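Local coordinates for protein aminotransferase class I and II (Streptococcus suis 89/1591, PDB 3OP7) that probably catalyses pyridoxal-phosphate-dependent transfer of amino groups, as a class I and II aminotransferase carrying its cofactor on a lysine, at residues Asn162-Leu176 against Asp193-Ile207. Residues are numbered along the deposited sequence; the frame is centred on the assembly and turned at random.
Sequences NANNPTGAVMDRTYL and DEVYRSFSELDVPSI. With EDO (1,2-ethanediol), chain F; EDO (1,2-ethanediol), chain I; EDO (1,2-ethanediol), chain K.
Arg173 and Asp203 are joined twice, by backbone and by side chain. Arg173 N donates to Asp203 O at 2.9 Å, and a salt bridge runs from Arg173 NE to Asp203 OD2, also 2.9 Å. That oxygen lies in the guanidinium plane, whereas the NE sits 33° out of the carboxylate plane, on its syn side. The bend at chi3 (-70°) brings the guanidinium over Pro205, whose CG lies beneath one face, and Glu177 is a second anionic partner, at NH1.

Further backbone bonds link Asn162 N to Asp193 O and, nearly straight (170°), Ala163 N to Tyr196 O. The Asn162 amide bonds within its own segment, OD1 accepting from Met171 N and ND2 donating to Met171 O, which fixes its rotation. Water 1 accepts from Asn162 ND2 and donates to Glu194 OE2 and Pro205 O.

Apolar contact is closest where Val170 CG1 slides past Leu202 CD1 (3.4 Å, tighter than usual), while Val170 CG2 meets Val204 CG1 tip to tip at 3.6 Å. Leu176 CD1 approaches Pro205 CG at 3.9 Å.

The cis peptide before Pro166 belongs to the Asn-Pro turn familiar in fold-type I aminotransferases. Asn165 ND2 hydrogen-bonds O3 and Asp193 OD2 N1 of the lysine-bound cofactor at position 222, with Arg347 and Asn94 as their respective further polar partners, so the loop after strand 157-161 and the end of neighbouring parallel strand 189-193 form part of the pyridoxal-phosphate site.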
ATOM      1  N   ASN A 162      20.781  -1.836  -2.316  1.00 23.89           N
ATOM      2  CA  ASN A 162      22.007  -1.152  -2.698  1.00 25.31           C
ATOM      3  C   ASN A 162      21.778   0.373  -2.649  1.00 26.08           C
ATOM      4  O   ASN A 162      21.115   0.921  -3.537  1.00 23.62           O
ATOM      5  CB  ASN A 162      22.438  -1.564  -4.107  1.00 26.10           C
ATOM      6  CG  ASN A 162      23.953  -1.427  -4.324  1.00 27.09           C
ATOM      7  OD1 ASN A 162      24.771  -1.620  -3.373  1.00 29.22           O
ATOM      8  ND2 ASN A 162      24.348  -1.049  -5.543  1.00 24.85           N
ATOM      9  N   ALA A 163      22.326   1.085  -1.651  1.00 25.21           N
ATOM     10  CA  ALA A 163      23.074   0.524  -0.501  1.00 25.66           C
ATOM     11  C   ALA A 163      22.251  -0.298   0.447  1.00 24.66           C
ATOM     12  O   ALA A 163      21.031  -0.172   0.456  1.00 25.64           O
ATOM     13  CB  ALA A 163      23.743   1.676   0.270  1.00 26.65           C
ATOM     14  N   ASN A 164      22.893  -1.097   1.309  1.00 26.14           N
ATOM     15  CA  ASN A 164      22.139  -2.072   2.115  1.00 26.61           C
ATOM     16  C   ASN A 164      21.666  -1.497   3.452  1.00 26.90           C
ATOM     17  O   ASN A 164      22.350  -0.715   4.049  1.00 28.25           O
ATOM     18  CB  ASN A 164      23.015  -3.303   2.407  1.00 26.90           C
ATOM     19  CG  ASN A 164      22.181  -4.511   2.893  1.00 25.11           C
ATOM     20  OD1 ASN A 164      20.959  -4.600   2.664  1.00 26.40           O
ATOM     21  ND2 ASN A 164      22.833  -5.437   3.564  1.00 25.87           N
ATOM     22  N   ASN A 165      20.491  -1.907   3.908  1.00 26.81           N
ATOM     23  CA  ASN A 165      19.986  -1.647   5.265  1.00 27.02           C
ATOM     24  C   ASN A 165      20.193  -2.960   6.023  1.00 28.29           C
ATOM     25  O   ASN A 165      19.500  -3.950   5.720  1.00 28.68           O
ATOM     26  CB  ASN A 165      18.490  -1.280   5.167  1.00 26.66           C
ATOM     27  CG  ASN A 165      17.869  -0.905   6.498  1.00 27.89           C
ATOM     28  OD1 ASN A 165      18.303  -1.323   7.535  1.00 28.40           O
ATOM     29  ND2 ASN A 165      16.773  -0.144   6.439  1.00 27.04           N
ATOM     30  N   PRO A 166      21.042  -2.970   7.076  1.00 29.57           N
ATOM     31  CA  PRO A 166      21.487  -1.846   7.927  1.00 29.53           C
ATOM     32  C   PRO A 166      22.868  -1.274   7.752  1.00 29.52           C
ATOM     33  O   PRO A 166      23.210  -0.282   8.403  1.00 31.34           O
ATOM     34  CB  PRO A 166      21.366  -2.474   9.318  1.00 29.70           C
ATOM     35  CG  PRO A 166      21.926  -3.889   9.070  1.00 29.95           C
ATOM     36  CD  PRO A 166      21.429  -4.260   7.693  1.00 31.06           C
ATOM     37  N   THR A 167      23.699  -1.896   6.907  1.00 28.46           N
ATOM     38  CA  THR A 167      25.120  -1.591   6.864  1.00 28.51           C
ATOM     39  C   THR A 167      25.550  -0.319   6.156  1.00 27.79           C
ATOM     40  O   THR A 167      26.592   0.253   6.484  1.00 29.09           O
ATOM     41  CB  THR A 167      25.896  -2.738   6.171  1.00 28.78           C
ATOM     42  OG1 THR A 167      25.455  -2.836   4.806  1.00 27.00           O
ATOM     43  CG2 THR A 167      25.693  -4.062   6.935  1.00 29.31           C
ATOM     44  N   GLY A 168      24.747   0.133   5.199  1.00 28.91           N
ATOM     45  CA  GLY A 168      25.109   1.306   4.435  1.00 28.50           C
ATOM     46  C   GLY A 168      26.147   1.022   3.375  1.00 29.01           C
ATOM     47  O   GLY A 168      26.642   1.973   2.747  1.00 30.84           O
ATOM     48  N   ALA A 169      26.554  -0.252   3.208  1.00 29.90           N
ATOM     49  CA  ALA A 169      27.605  -0.625   2.243  1.00 30.04           C
ATOM     50  C   ALA A 169      27.011  -0.734   0.833  1.00 30.08           C
ATOM     51  O   ALA A 169      25.848  -1.082   0.683  1.00 28.94           O
ATOM     52  CB  ALA A 169      28.240  -1.989   2.627  1.00 30.97           C
ATOM     53  N   VAL A 170      27.814  -0.459  -0.190  1.00 29.83           N
ATOM     54  CA  VAL A 170      27.302  -0.394  -1.546  1.00 30.32           C
ATOM     55  C   VAL A 170      28.136  -1.294  -2.491  1.00 30.46           C
ATOM     56  O   VAL A 170      29.326  -1.461  -2.317  1.00 29.87           O
ATOM     57  CB  VAL A 170      27.244   1.116  -1.976  1.00 32.28           C
ATOM     58  CG1 VAL A 170      28.642   1.593  -2.423  1.00 31.73           C
ATOM     59  CG2 VAL A 170      26.197   1.403  -2.977  1.00 32.35           C
HETATM   60  N   MSE A 171      27.448  -1.927  -3.431  1.00 28.08           N
HETATM   61  CA  MSE A 171      28.101  -2.595  -4.557  1.00 28.12           C
HETATM   62  C   MSE A 171      28.318  -1.616  -5.674  1.00 28.35           C
HETATM   63  O   MSE A 171      27.365  -1.080  -6.231  1.00 27.43           O
HETATM   64  CB  MSE A 171      27.230  -3.723  -5.100  1.00 26.41           C
HETATM   65  CG  MSE A 171      26.912  -4.812  -4.103  1.00 26.31           C
HETATM   66 SE   MSE A 171      25.385  -5.916  -4.663  0.75 23.49          SE
HETATM   67  CE  MSE A 171      25.531  -7.258  -3.272  1.00 27.41           C
ATOM     68  N   ASP A 172      29.549  -1.451  -6.079  1.00 30.22           N
ATOM     69  CA  ASP A 172      29.827  -0.535  -7.175  1.00 32.19           C
ATOM     70  C   ASP A 172      29.605  -1.206  -8.543  1.00 32.53           C
ATOM     71  O   ASP A 172      29.206  -2.381  -8.639  1.00 29.91           O
ATOM     72  CB  ASP A 172      31.218   0.091  -7.027  1.00 33.67           C
ATOM     73  CG  ASP A 172      32.356  -0.895  -7.176  1.00 36.67           C
ATOM     74  OD1 ASP A 172      32.172  -2.058  -7.576  1.00 36.34           O
ATOM     75  OD2 ASP A 172      33.479  -0.478  -6.899  1.00 38.34           O
ATOM     76  N   ARG A 173      29.867  -0.461  -9.598  1.00 34.43           N
ATOM     77  CA  ARG A 173      29.683  -0.956 -10.956  1.00 34.75           C
ATOM     78  C   ARG A 173      30.448  -2.244 -11.228  1.00 35.57           C
ATOM     79  O   ARG A 173      29.898  -3.148 -11.796  1.00 36.09           O
ATOM     80  CB  ARG A 173      30.137   0.090 -11.987  1.00 35.86           C
ATOM     81  CG  ARG A 173      30.081  -0.398 -13.450  1.00 36.71           C
ATOM     82  CD  ARG A 173      30.497   0.708 -14.424  1.00 40.88           C
ATOM     83  NE  ARG A 173      29.491   1.773 -14.491  1.00 41.86           N
ATOM     84  CZ  ARG A 173      28.403   1.761 -15.265  1.00 42.90           C
ATOM     85  NH1 ARG A 173      28.097   0.733 -16.036  1.00 45.05           N
ATOM     86  NH2 ARG A 173      27.615   2.804 -15.261  1.00 46.35           N
ATOM     87  N   THR A 174      31.719  -2.297 -10.865  1.00 35.77           N
ATOM     88  CA  THR A 174      32.541  -3.495 -11.144  1.00 36.78           C
ATOM     89  C   THR A 174      31.899  -4.749 -10.498  1.00 34.67           C
ATOM     90  O   THR A 174      31.802  -5.809 -11.123  1.00 34.59           O
ATOM     91  CB  THR A 174      33.954  -3.314 -10.636  1.00 38.52           C
ATOM     92  OG1 THR A 174      34.530  -2.166 -11.282  1.00 40.50           O
ATOM     93  CG2 THR A 174      34.844  -4.544 -10.952  1.00 38.72           C
ATOM     94  N   TYR A 175      31.501  -4.610  -9.244  1.00 33.07           N
ATOM     95  CA  TYR A 175      30.763  -5.656  -8.544  1.00 32.55           C
ATOM     96  C   TYR A 175      29.444  -6.036  -9.185  1.00 31.59           C
ATOM     97  O   TYR A 175      29.171  -7.227  -9.389  1.00 31.06           O
ATOM     98  CB  TYR A 175      30.505  -5.231  -7.100  1.00 33.02           C
ATOM     99  CG  TYR A 175      30.046  -6.368  -6.216  1.00 30.21           C
ATOM    100  CD1 TYR A 175      28.758  -6.833  -6.259  1.00 32.94           C
ATOM    101  CD2 TYR A 175      30.937  -6.970  -5.321  1.00 32.79           C
ATOM    102  CE1 TYR A 175      28.354  -7.903  -5.438  1.00 31.66           C
ATOM    103  CE2 TYR A 175      30.518  -7.993  -4.495  1.00 30.56           C
ATOM    104  CZ  TYR A 175      29.242  -8.469  -4.590  1.00 30.69           C
ATOM    105  OH  TYR A 175      28.859  -9.497  -3.781  1.00 31.50           O
ATOM    106  N   LEU A 176      28.595  -5.035  -9.460  1.00 30.32           N
ATOM    107  CA  LEU A 176      27.321  -5.254 -10.094  1.00 30.38           C
ATOM    108  C   LEU A 176      27.403  -5.954 -11.457  1.00 30.97           C
ATOM    109  O   LEU A 176      26.523  -6.749 -11.794  1.00 29.42           O
ATOM    110  CB  LEU A 176      26.522  -3.934 -10.263  1.00 29.63           C
ATOM    111  CG  LEU A 176      26.042  -3.252  -8.985  1.00 30.74           C
ATOM    112  CD1 LEU A 176      25.498  -1.826  -9.252  1.00 27.61           C
ATOM    113  CD2 LEU A 176      24.967  -4.068  -8.216  1.00 27.87           C
ATOM    114  N   ASP A 193      16.554  -2.863  -4.384  1.00 21.34           N
ATOM    115  CA  ASP A 193      15.972  -1.792  -3.622  1.00 20.79           C
ATOM    116  C   ASP A 193      17.070  -0.736  -3.395  1.00 21.09           C
ATOM    117  O   ASP A 193      18.083  -0.971  -2.694  1.00 22.50           O
ATOM    118  CB  ASP A 193      15.398  -2.359  -2.321  1.00 21.54           C
ATOM    119  CG  ASP A 193      14.921  -1.291  -1.331  1.00 22.15           C
ATOM    120  OD1 ASP A 193      15.386  -0.137  -1.362  1.00 23.30           O
ATOM    121  OD2 ASP A 193      14.178  -1.668  -0.423  1.00 23.50           O
ATOM    122  N   GLU A 194      16.889   0.379  -4.081  1.00 20.65           N
ATOM    123  CA  GLU A 194      17.850   1.425  -4.190  1.00 22.45           C
ATOM    124  C   GLU A 194      17.458   2.700  -3.476  1.00 22.77           C
ATOM    125  O   GLU A 194      17.898   3.785  -3.855  1.00 22.42           O
ATOM    126  CB  GLU A 194      18.202   1.662  -5.676  1.00 22.92           C
ATOM    127  CG  GLU A 194      18.831   0.409  -6.263  1.00 23.38           C
ATOM    128  CD  GLU A 194      19.055   0.367  -7.765  1.00 25.88           C
ATOM    129  OE1 GLU A 194      18.477   1.177  -8.512  1.00 24.90           O
ATOM    130  OE2 GLU A 194      19.882  -0.504  -8.188  1.00 22.89           O
ATOM    131  N   VAL A 195      16.667   2.601  -2.416  1.00 21.51           N
ATOM    132  CA  VAL A 195      16.301   3.817  -1.672  1.00 21.52           C
ATOM    133  C   VAL A 195      17.506   4.617  -1.159  1.00 22.96           C
ATOM    134  O   VAL A 195      17.396   5.846  -1.040  1.00 24.04           O
ATOM    135  CB  VAL A 195      15.294   3.553  -0.492  1.00 20.54           C
ATOM    136  CG1 VAL A 195      13.925   3.044  -1.049  1.00 19.28           C
ATOM    137  CG2 VAL A 195      15.849   2.601   0.573  1.00 22.03           C
ATOM    138  N   TYR A 196      18.591   3.940  -0.829  1.00 23.75           N
ATOM    139  CA  TYR A 196      19.811   4.596  -0.356  1.00 25.53           C
ATOM    140  C   TYR A 196      20.784   4.872  -1.476  1.00 26.82           C
ATOM    141  O   TYR A 196      21.650   4.040  -1.806  1.00 26.53           O
ATOM    142  CB  TYR A 196      20.524   3.786   0.728  1.00 25.20           C
ATOM    143  CG  TYR A 196      19.669   3.680   1.985  1.00 26.80           C
ATOM    144  CD1 TYR A 196      19.452   4.807   2.771  1.00 32.21           C
ATOM    145  CD2 TYR A 196      19.112   2.497   2.388  1.00 25.97           C
ATOM    146  CE1 TYR A 196      18.714   4.749   3.902  1.00 30.82           C
ATOM    147  CE2 TYR A 196      18.350   2.443   3.528  1.00 26.71           C
ATOM    148  CZ  TYR A 196      18.175   3.571   4.276  1.00 29.97           C
ATOM    149  OH  TYR A 196      17.455   3.560   5.437  1.00 37.02           O
ATOM    150  N   ARG A 197      20.608   6.033  -2.097  1.00 28.07           N
ATOM    151  CA  ARG A 197      21.601   6.597  -3.054  0.50 28.28           C
ATOM    152  C   ARG A 197      22.869   6.991  -2.323  1.00 29.40           C
ATOM    153  O   ARG A 197      22.862   7.859  -1.424  1.00 28.36           O
ATOM    154  CB  ARG A 197      21.041   7.844  -3.766  0.50 29.47           C
ATOM    155  CG  ARG A 197      21.815   8.350  -5.000  0.50 30.98           C
ATOM    156  CD  ARG A 197      21.695   9.882  -5.212  0.50 32.91           C
ATOM    157  NE  ARG A 197      22.761  10.440  -6.063  0.50 34.50           N
ATOM    158  CZ  ARG A 197      23.743  11.229  -5.641  0.50 36.90           C
ATOM    159  NH1 ARG A 197      23.843  11.580  -4.370  0.50 35.28           N
ATOM    160  NH2 ARG A 197      24.644  11.668  -6.507  0.50 40.13           N
ATOM    161  N   SER A 198      23.987   6.397  -2.719  1.00 29.41           N
ATOM    162  CA  SER A 198      25.217   6.789  -2.130  1.00 30.35           C
ATOM    163  C   SER A 198      25.589   8.229  -2.517  1.00 32.36           C
ATOM    164  O   SER A 198      25.492   8.607  -3.677  1.00 31.35           O
ATOM    165  CB  SER A 198      26.354   5.848  -2.565  1.00 30.18           C
ATOM    166  OG  SER A 198      27.582   6.253  -1.998  1.00 32.87           O
ATOM    167  N   PHE A 199      26.119   8.969  -1.546  1.00 34.00           N
ATOM    168  CA  PHE A 199      26.674  10.299  -1.766  1.00 35.30           C
ATOM    169  C   PHE A 199      28.181  10.228  -1.789  1.00 36.98           C
ATOM    170  O   PHE A 199      28.862  11.258  -1.776  1.00 38.54           O
ATOM    171  CB  PHE A 199      26.218  11.279  -0.674  1.00 35.46           C
ATOM    172  CG  PHE A 199      24.808  11.731  -0.841  1.00 34.21           C
ATOM    173  CD1 PHE A 199      23.758  10.847  -0.588  1.00 34.78           C
ATOM    174  CD2 PHE A 199      24.497  13.038  -1.232  1.00 33.79           C
ATOM    175  CE1 PHE A 199      22.439  11.225  -0.721  1.00 34.70           C
ATOM    176  CE2 PHE A 199      23.117  13.424  -1.377  1.00 31.26           C
ATOM    177  CZ  PHE A 199      22.113  12.508  -1.101  1.00 35.43           C
ATOM    178  N   SER A 200      28.701   9.016  -1.857  1.00 36.60           N
ATOM    179  CA  SER A 200      30.141   8.805  -2.004  1.00 39.08           C
ATOM    180  C   SER A 200      30.590   9.068  -3.433  1.00 40.62           C
ATOM    181  O   SER A 200      29.793   9.352  -4.315  1.00 41.33           O
ATOM    182  CB  SER A 200      30.499   7.366  -1.622  1.00 38.98           C
ATOM    183  OG  SER A 200      30.297   6.466  -2.702  1.00 36.15           O
ATOM    184  N   GLU A 201      31.885   8.918  -3.639  1.00 44.18           N
ATOM    185  CA  GLU A 201      32.424   9.102  -4.992  0.50 45.14           C
ATOM    186  C   GLU A 201      32.431   7.804  -5.810  1.00 45.02           C
ATOM    187  O   GLU A 201      32.769   7.831  -7.001  1.00 46.57           O
ATOM    188  CB  GLU A 201      33.808   9.766  -4.969  0.50 47.23           C
ATOM    189  CG  GLU A 201      33.730  11.287  -4.891  0.50 48.44           C
ATOM    190  CD  GLU A 201      35.089  11.939  -5.139  0.50 52.94           C
ATOM    191  OE1 GLU A 201      35.719  11.625  -6.174  0.50 56.31           O
ATOM    192  OE2 GLU A 201      35.532  12.761  -4.307  0.50 56.22           O
ATOM    193  N   LEU A 202      31.985   6.691  -5.221  1.00 43.02           N
ATOM    194  CA  LEU A 202      31.912   5.421  -5.946  1.00 41.88           C
ATOM    195  C   LEU A 202      30.965   5.516  -7.136  1.00 39.86           C
ATOM    196  O   LEU A 202      29.972   6.250  -7.122  1.00 39.48           O
ATOM    197  CB  LEU A 202      31.464   4.283  -5.027  1.00 39.81           C
ATOM    198  CG  LEU A 202      32.416   3.882  -3.891  1.00 43.96           C
ATOM    199  CD1 LEU A 202      31.726   2.903  -2.927  1.00 41.37           C
ATOM    200  CD2 LEU A 202      33.625   3.235  -4.505  1.00 44.55           C
ATOM    201  N   ASP A 203      31.281   4.741  -8.175  1.00 38.82           N
ATOM    202  CA  ASP A 203      30.427   4.633  -9.340  1.00 37.24           C
ATOM    203  C   ASP A 203      29.352   3.582  -9.045  1.00 34.83           C
ATOM    204  O   ASP A 203      29.630   2.386  -9.038  1.00 33.49           O
ATOM    205  CB  ASP A 203      31.274   4.231 -10.552  1.00 38.13           C
ATOM    206  CG  ASP A 203      30.466   4.056 -11.822  1.00 38.28           C
ATOM    207  OD1 ASP A 203      29.248   4.353 -11.859  1.00 39.07           O
ATOM    208  OD2 ASP A 203      31.059   3.606 -12.802  1.00 45.43           O
ATOM    209  N   VAL A 204      28.134   4.028  -8.771  1.00 33.55           N
ATOM    210  CA  VAL A 204      27.104   3.106  -8.367  1.00 30.45           C
ATOM    211  C   VAL A 204      25.891   3.253  -9.278  1.00 30.64           C
ATOM    212  O   VAL A 204      24.912   3.946  -8.934  1.00 31.29           O
ATOM    213  CB  VAL A 204      26.713   3.251  -6.873  1.00 31.13           C
ATOM    214  CG1 VAL A 204      25.860   2.119  -6.446  1.00 29.17           C
ATOM    215  CG2 VAL A 204      27.903   3.204  -5.977  1.00 28.55           C
ATOM    216  N   PRO A 205      25.909   2.536 -10.418  1.00 29.91           N
ATOM    217  CA  PRO A 205      24.758   2.542 -11.287  1.00 29.53           C
ATOM    218  C   PRO A 205      23.590   1.824 -10.636  1.00 28.24           C
ATOM    219  O   PRO A 205      23.775   0.982  -9.744  1.00 27.87           O
ATOM    220  CB  PRO A 205      25.244   1.759 -12.516  1.00 28.75           C
ATOM    221  CG  PRO A 205      26.316   0.837 -11.982  1.00 31.90           C
ATOM    222  CD  PRO A 205      26.989   1.671 -10.946  1.00 31.43           C
ATOM    223  N   SER A 206      22.392   2.180 -11.071  1.00 26.54           N
ATOM    224  CA  SER A 206      21.185   1.375 -10.806  1.00 26.46           C
ATOM    225  C   SER A 206      21.295   0.026 -11.507  1.00 26.44           C
ATOM    226  O   SER A 206      21.895  -0.089 -12.583  1.00 27.49           O
ATOM    227  CB  SER A 206      19.944   2.096 -11.298  1.00 26.61           C
ATOM    228  OG  SER A 206      18.787   1.268 -11.148  1.00 23.73           O
ATOM    229  N   ILE A 207      20.689  -0.984 -10.905  1.00 25.10           N
ATOM    230  CA  ILE A 207      20.602  -2.304 -11.537  1.00 25.17           C
ATOM    231  C   ILE A 207      20.081  -2.232 -12.941  1.00 26.00           C
ATOM    232  O   ILE A 207      20.562  -2.908 -13.834  1.00 27.80           O
ATOM    233  CB  ILE A 207      19.803  -3.346 -10.672  1.00 22.35           C
ATOM    234  CG1 ILE A 207      20.189  -4.770 -11.057  1.00 23.07           C
ATOM    235  CG2 ILE A 207      18.261  -3.176 -10.693  1.00 22.96           C
ATOM    236  CD1 ILE A 207      21.678  -5.139 -10.875  1.00 25.43           C
TER
HETATM  237  C1  EDO F 403      31.490  -0.060  -0.029  1.00 39.19           C
HETATM  238  O1  EDO F 403      30.425   0.398   0.833  1.00 34.20           O
HETATM  239  C2  EDO F 403      31.794  -1.547   0.189  1.00 37.45           C
HETATM  240  O2  EDO F 403      32.132  -1.820   1.565  1.00 38.48           O
HETATM  241  C1  EDO I 406      24.810  14.733  -5.211  1.00 59.02           C
HETATM  242  O1  EDO I 406      25.336  13.999  -6.314  1.00 60.24           O
HETATM  243  C2  EDO I 406      25.258  16.185  -5.320  1.00 59.83           C
HETATM  244  O2  EDO I 406      24.868  16.915  -4.151  1.00 59.18           O
HETATM  245  C1  EDO K 408      24.710   5.335 -15.941  1.00 61.85           C
HETATM  246  O1  EDO K 408      25.005   4.228 -16.812  1.00 62.05           O
HETATM  247  C2  EDO K 408      25.327   5.097 -14.563  1.00 61.29           C
HETATM  248  O2  EDO K 408      24.565   5.651 -13.474  1.00 59.70           O
HETATM  249  O   HOH W   1      22.503  -0.171  -7.590  1.00 31.81           O
HETATM  250  O   HOH W   2      18.993   1.030  -0.943  1.00 23.89           O
HETATM  251  O   HOH W   3      33.587   2.670  -8.075  1.00 52.88           O